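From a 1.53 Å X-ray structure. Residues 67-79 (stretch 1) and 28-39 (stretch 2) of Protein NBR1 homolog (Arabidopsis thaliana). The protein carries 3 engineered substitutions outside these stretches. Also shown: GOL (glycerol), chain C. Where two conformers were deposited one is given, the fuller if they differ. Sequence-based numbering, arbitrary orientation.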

# COMPACT_ATOMS: atom_id res chain seq x y z
N ALA A 67 -3.46 -8.94 -3.73
CA ALA A 67 -2.03 -8.69 -3.90
C ALA A 67 -1.80 -7.44 -4.74
O ALA A 67 -2.32 -7.33 -5.86
CB ALA A 67 -1.32 -9.87 -4.55
N LEU A 68 -1.01 -6.52 -4.21
CA LEU A 68 -0.62 -5.33 -4.95
C LEU A 68 0.56 -5.71 -5.83
O LEU A 68 1.70 -5.80 -5.36
CB LEU A 68 -0.27 -4.19 -3.99
CG LEU A 68 -1.36 -3.78 -3.01
CD1 LEU A 68 -0.77 -2.73 -2.04
CD2 LEU A 68 -2.57 -3.22 -3.73
N VAL A 69 0.29 -6.00 -7.10
CA VAL A 69 1.36 -6.36 -8.03
C VAL A 69 1.57 -5.32 -9.12
O VAL A 69 2.67 -5.28 -9.70
CB VAL A 69 1.15 -7.76 -8.64
CG1 VAL A 69 1.31 -8.83 -7.57
CG2 VAL A 69 -0.22 -7.89 -9.30
N ASP A 70 0.59 -4.46 -9.41
CA ASP A 70 0.79 -3.43 -10.41
C ASP A 70 -0.01 -2.18 -10.05
O ASP A 70 -0.77 -2.16 -9.08
CB ASP A 70 0.43 -3.94 -11.83
CG ASP A 70 -0.98 -4.51 -11.91
OD1 ASP A 70 -1.92 -3.81 -11.49
OD2 ASP A 70 -1.15 -5.64 -12.42
N ASP A 71 0.18 -1.13 -10.86
CA ASP A 71 -0.47 0.15 -10.58
C ASP A 71 -1.99 0.05 -10.66
O ASP A 71 -2.69 0.82 -10.01
CB ASP A 71 0.04 1.22 -11.55
CG ASP A 71 1.41 1.75 -11.18
OD1 ASP A 71 1.79 1.59 -10.01
OD2 ASP A 71 2.08 2.32 -12.05
N ASN A 72 -2.51 -0.89 -11.46
CA ASN A 72 -3.96 -1.05 -11.52
C ASN A 72 -4.53 -1.50 -10.18
O ASN A 72 -5.65 -1.11 -9.82
CB ASN A 72 -4.34 -2.04 -12.62
CG ASN A 72 -3.97 -1.54 -14.00
OD1 ASN A 72 -4.28 -0.40 -14.36
ND2 ASN A 72 -3.31 -2.38 -14.79
N ASP A 73 -3.79 -2.33 -9.44
CA ASP A 73 -4.22 -2.73 -8.11
C ASP A 73 -4.27 -1.53 -7.15
O ASP A 73 -5.13 -1.48 -6.27
CB ASP A 73 -3.29 -3.79 -7.54
CG ASP A 73 -3.21 -5.02 -8.41
OD1 ASP A 73 -4.28 -5.55 -8.78
OD2 ASP A 73 -2.09 -5.45 -8.70
N LEU A 74 -3.32 -0.61 -7.29
CA LEU A 74 -3.33 0.57 -6.41
C LEU A 74 -4.40 1.56 -6.84
O LEU A 74 -5.06 2.17 -5.99
CB LEU A 74 -1.96 1.23 -6.39
CG LEU A 74 -0.99 0.76 -5.32
CD1 LEU A 74 0.38 1.39 -5.58
CD2 LEU A 74 -1.53 1.13 -3.94
N PHE A 75 -4.56 1.75 -8.15
CA PHE A 75 -5.66 2.56 -8.66
C PHE A 75 -7.00 2.08 -8.12
O PHE A 75 -7.87 2.88 -7.78
CB PHE A 75 -5.65 2.53 -10.19
CG PHE A 75 -6.68 3.41 -10.84
CD1 PHE A 75 -6.49 4.79 -10.89
CD2 PHE A 75 -7.80 2.87 -11.43
CE1 PHE A 75 -7.43 5.60 -11.51
CE2 PHE A 75 -8.74 3.69 -12.05
CZ PHE A 75 -8.56 5.05 -12.08
N ASP A 76 -7.16 0.76 -8.01
CA ASP A 76 -8.41 0.20 -7.53
C ASP A 76 -8.59 0.32 -6.02
O ASP A 76 -9.71 0.13 -5.54
CB ASP A 76 -8.51 -1.26 -7.95
CG ASP A 76 -9.93 -1.66 -8.26
OD1 ASP A 76 -10.56 -0.98 -9.10
OD2 ASP A 76 -10.42 -2.64 -7.67
N VAL A 77 -7.59 0.68 -5.25
CA VAL A 77 -7.81 0.99 -3.82
C VAL A 77 -8.68 2.25 -3.75
O VAL A 77 -9.61 2.29 -2.96
CB VAL A 77 -6.48 1.18 -3.08
CG1 VAL A 77 -6.66 1.89 -1.75
CG2 VAL A 77 -5.77 -0.15 -2.88
N THR A 78 -8.37 3.23 -4.57
CA THR A 78 -9.11 4.51 -4.60
C THR A 78 -10.48 4.30 -5.27
O THR A 78 -11.46 4.83 -4.76
CB THR A 78 -8.28 5.50 -5.42
OG1 THR A 78 -8.59 5.39 -6.81
CG2 THR A 78 -6.79 5.31 -5.26
N ASN A 79 -10.51 3.57 -6.37
CA ASN A 79 -11.77 3.36 -7.11
C ASN A 79 -12.79 2.80 -6.16
O ASN A 79 -13.95 3.15 -6.23
CB ASN A 79 -11.62 2.35 -8.25
CG ASN A 79 -10.83 2.86 -9.42
OD1 ASN A 79 -10.38 4.00 -9.42
ND2 ASN A 79 -10.67 2.01 -10.42
C1 GOL C . 6.13 -5.30 -7.49
O1 GOL C . 5.41 -5.24 -8.68
C2 GOL C . 5.24 -6.09 -6.48
O2 GOL C . 5.41 -7.47 -6.60
C3 GOL C . 5.68 -5.57 -5.10
O3 GOL C . 6.92 -6.16 -4.83
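Stretch 2 28-39: NGQLDLEMAGLK

A single hydrogen bond joins the two stretches, and it runs from the backbone at the start of one helix to a side chain in the first turn of the other. Met-35 N donates to Asp-71 OD1 at 2.9 Å, with an N-H...acceptor angle of 159°. The carboxylate thus takes up an amide of the first turn of helix 35-39, which has no backbone acceptor within that helix. Two acids also lie close here: Asp-71 OD2 is 4.1 Å from Glu-34 OE1, a close approach of like charges.

Stretch 2 begins as a loop, extended at Gln-30 and Leu-31 with psi near 140°, and becomes helical at Met-35. Gly-29 has a positive phi of 97°, where a CB would be jammed against the carbonyl O of the residue before. From there the chain runs on to Glu-34. Glu-34 is the N-cap, and its OE1 accepts a weak bond from Ala-36 N at 3.4 Å. In stretch 1, Asp-70 caps helix 71-79 by accepting from Asp-73 N at OD1, 3.1 Å away. Asp-73 OD2 in return accepts from Val-69 N and Asp-70 N, each at 2.9 Å.

The two helices are nearly perpendicular, at 86°, and their axes come no closer than 10.7 Å. The loop of stretch 2 runs against the direction of helix 71-79. Gln-30 lies by Thr-78, with their CA atoms 5.5 Å apart, and Met-35 lies by Asp-71, with their CA atoms 5.8 Å apart.

Met-35 and Leu-74 give up the most surface to the contact. Leu-74 CD1 approaches Met-35 SD to 3.3 Å and Leu-38 CD2 to 4.1 Å. Leu-74 CD2 is 4.3 Å from Leu-31 CD1. Leu-68 adds to this apolar cluster: its CB is 4.1 Å from Met-35 SD, and its CD1 is 4.1 Å from Leu-38 CD2.

Toward the C-terminal end of stretch 1, Thr-78 packs on the loop. Its CG2 is 3.2 Å from Leu-31 CG, and its CB is 3.2 Å from Gly-29 O. Thr-78 OG1 is turned back to its own helix and donates to Phe-75 O at 2.8 Å. The Phe-75 ring meets Gln-30 obliquely, with Phe-75 CE1 3.3 Å from Gln-30 CG. The contact buries 599 Å² in all.

A glycerol, probably from the crystallisation liquor, bridges the stretches. Its O1 donates to Val-69 O at 2.9 Å, and its O3 accepts a weak bond from Lys-39 NZ at 3.3 Å.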

# COMPACT_ATOMS: atom_id res chain seq x y z
N ASN A 28 -9.57 13.64 -8.21
CA ASN A 28 -10.15 12.43 -8.83
C ASN A 28 -10.47 11.43 -7.74
O ASN A 28 -11.35 10.61 -7.92
CB ASN A 28 -8.96 11.61 -9.35
CG ASN A 28 -8.67 11.81 -10.81
OD1 ASN A 28 -9.05 10.99 -11.64
ND2 ASN A 28 -7.99 12.90 -11.13
N GLY A 29 -9.75 11.53 -6.64
CA GLY A 29 -9.88 10.48 -5.63
C GLY A 29 -8.76 9.49 -5.85
O GLY A 29 -8.56 8.66 -4.98
N GLN A 30 -8.03 9.66 -6.95
CA GLN A 30 -6.87 8.80 -7.27
C GLN A 30 -5.73 9.07 -6.29
O GLN A 30 -5.50 10.24 -5.96
CB GLN A 30 -6.34 9.21 -8.64
CG GLN A 30 -6.84 8.38 -9.80
CD GLN A 30 -5.92 8.55 -10.98
OE1 GLN A 30 -6.20 9.31 -11.91
NE2 GLN A 30 -4.80 7.86 -10.95
N LEU A 31 -5.01 8.02 -5.87
CA LEU A 31 -3.86 8.19 -4.95
C LEU A 31 -2.75 8.97 -5.66
O LEU A 31 -2.47 8.63 -6.81
CB LEU A 31 -3.38 6.81 -4.50
CG LEU A 31 -4.23 6.12 -3.44
CD1 LEU A 31 -3.61 4.78 -3.05
CD2 LEU A 31 -4.39 7.00 -2.21
N ASP A 32 -2.10 9.79 -5.05
CA ASP A 32 -0.88 10.39 -5.59
C ASP A 32 0.33 9.53 -5.24
O ASP A 32 1.25 9.94 -4.53
CB ASP A 32 -0.72 11.82 -5.09
CG ASP A 32 0.26 12.63 -5.91
OD1 ASP A 32 0.88 12.06 -6.83
OD2 ASP A 32 0.42 13.84 -5.64
N LEU A 33 0.30 8.29 -5.75
CA LEU A 33 1.34 7.32 -5.47
C LEU A 33 1.22 6.16 -6.44
O LEU A 33 0.10 5.71 -6.75
CB LEU A 33 1.25 6.80 -4.02
CG LEU A 33 2.47 6.06 -3.47
CD1 LEU A 33 3.66 6.99 -3.36
CD2 LEU A 33 2.15 5.46 -2.11
N GLU A 34 2.36 5.67 -6.93
CA GLU A 34 2.44 4.48 -7.77
C GLU A 34 3.25 3.41 -7.04
O GLU A 34 3.80 3.65 -5.96
CB GLU A 34 3.06 4.81 -9.13
CG GLU A 34 4.44 5.45 -9.04
CD GLU A 34 5.33 5.06 -10.20
OE1 GLU A 34 5.55 3.85 -10.41
OE2 GLU A 34 5.81 5.97 -10.91
N MET A 35 3.32 2.23 -7.65
CA MET A 35 3.92 1.08 -6.98
C MET A 35 5.38 1.32 -6.66
O MET A 35 5.86 0.91 -5.60
CB MET A 35 3.75 -0.18 -7.84
CG MET A 35 2.36 -0.84 -7.73
SD MET A 35 1.94 -1.51 -6.10
CE MET A 35 3.45 -2.44 -5.81
N ALA A 36 6.11 2.02 -7.54
CA ALA A 36 7.51 2.29 -7.26
C ALA A 36 7.68 3.15 -6.01
O ALA A 36 8.57 2.89 -5.18
CB ALA A 36 8.17 2.96 -8.46
N GLY A 37 6.87 4.19 -5.87
CA GLY A 37 6.98 5.04 -4.70
C GLY A 37 6.54 4.35 -3.43
O GLY A 37 7.10 4.61 -2.35
N LEU A 38 5.55 3.45 -3.53
CA LEU A 38 5.13 2.66 -2.37
C LEU A 38 6.25 1.74 -1.91
O LEU A 38 6.54 1.64 -0.71
CB LEU A 38 3.88 1.85 -2.74
CG LEU A 38 3.42 0.89 -1.65
CD1 LEU A 38 3.10 1.67 -0.36
CD2 LEU A 38 2.22 0.09 -2.16
N LYS A 39 6.88 1.05 -2.86
CA LYS A 39 7.98 0.17 -2.50
C LYS A 39 9.14 0.95 -1.89
O LYS A 39 9.80 0.47 -0.97
CB LYS A 39 8.42 -0.63 -3.73
CG LYS A 39 7.42 -1.73 -4.08
CD LYS A 39 7.85 -2.56 -5.26
CE LYS A 39 9.00 -3.49 -4.89
NZ LYS A 39 9.37 -4.39 -6.03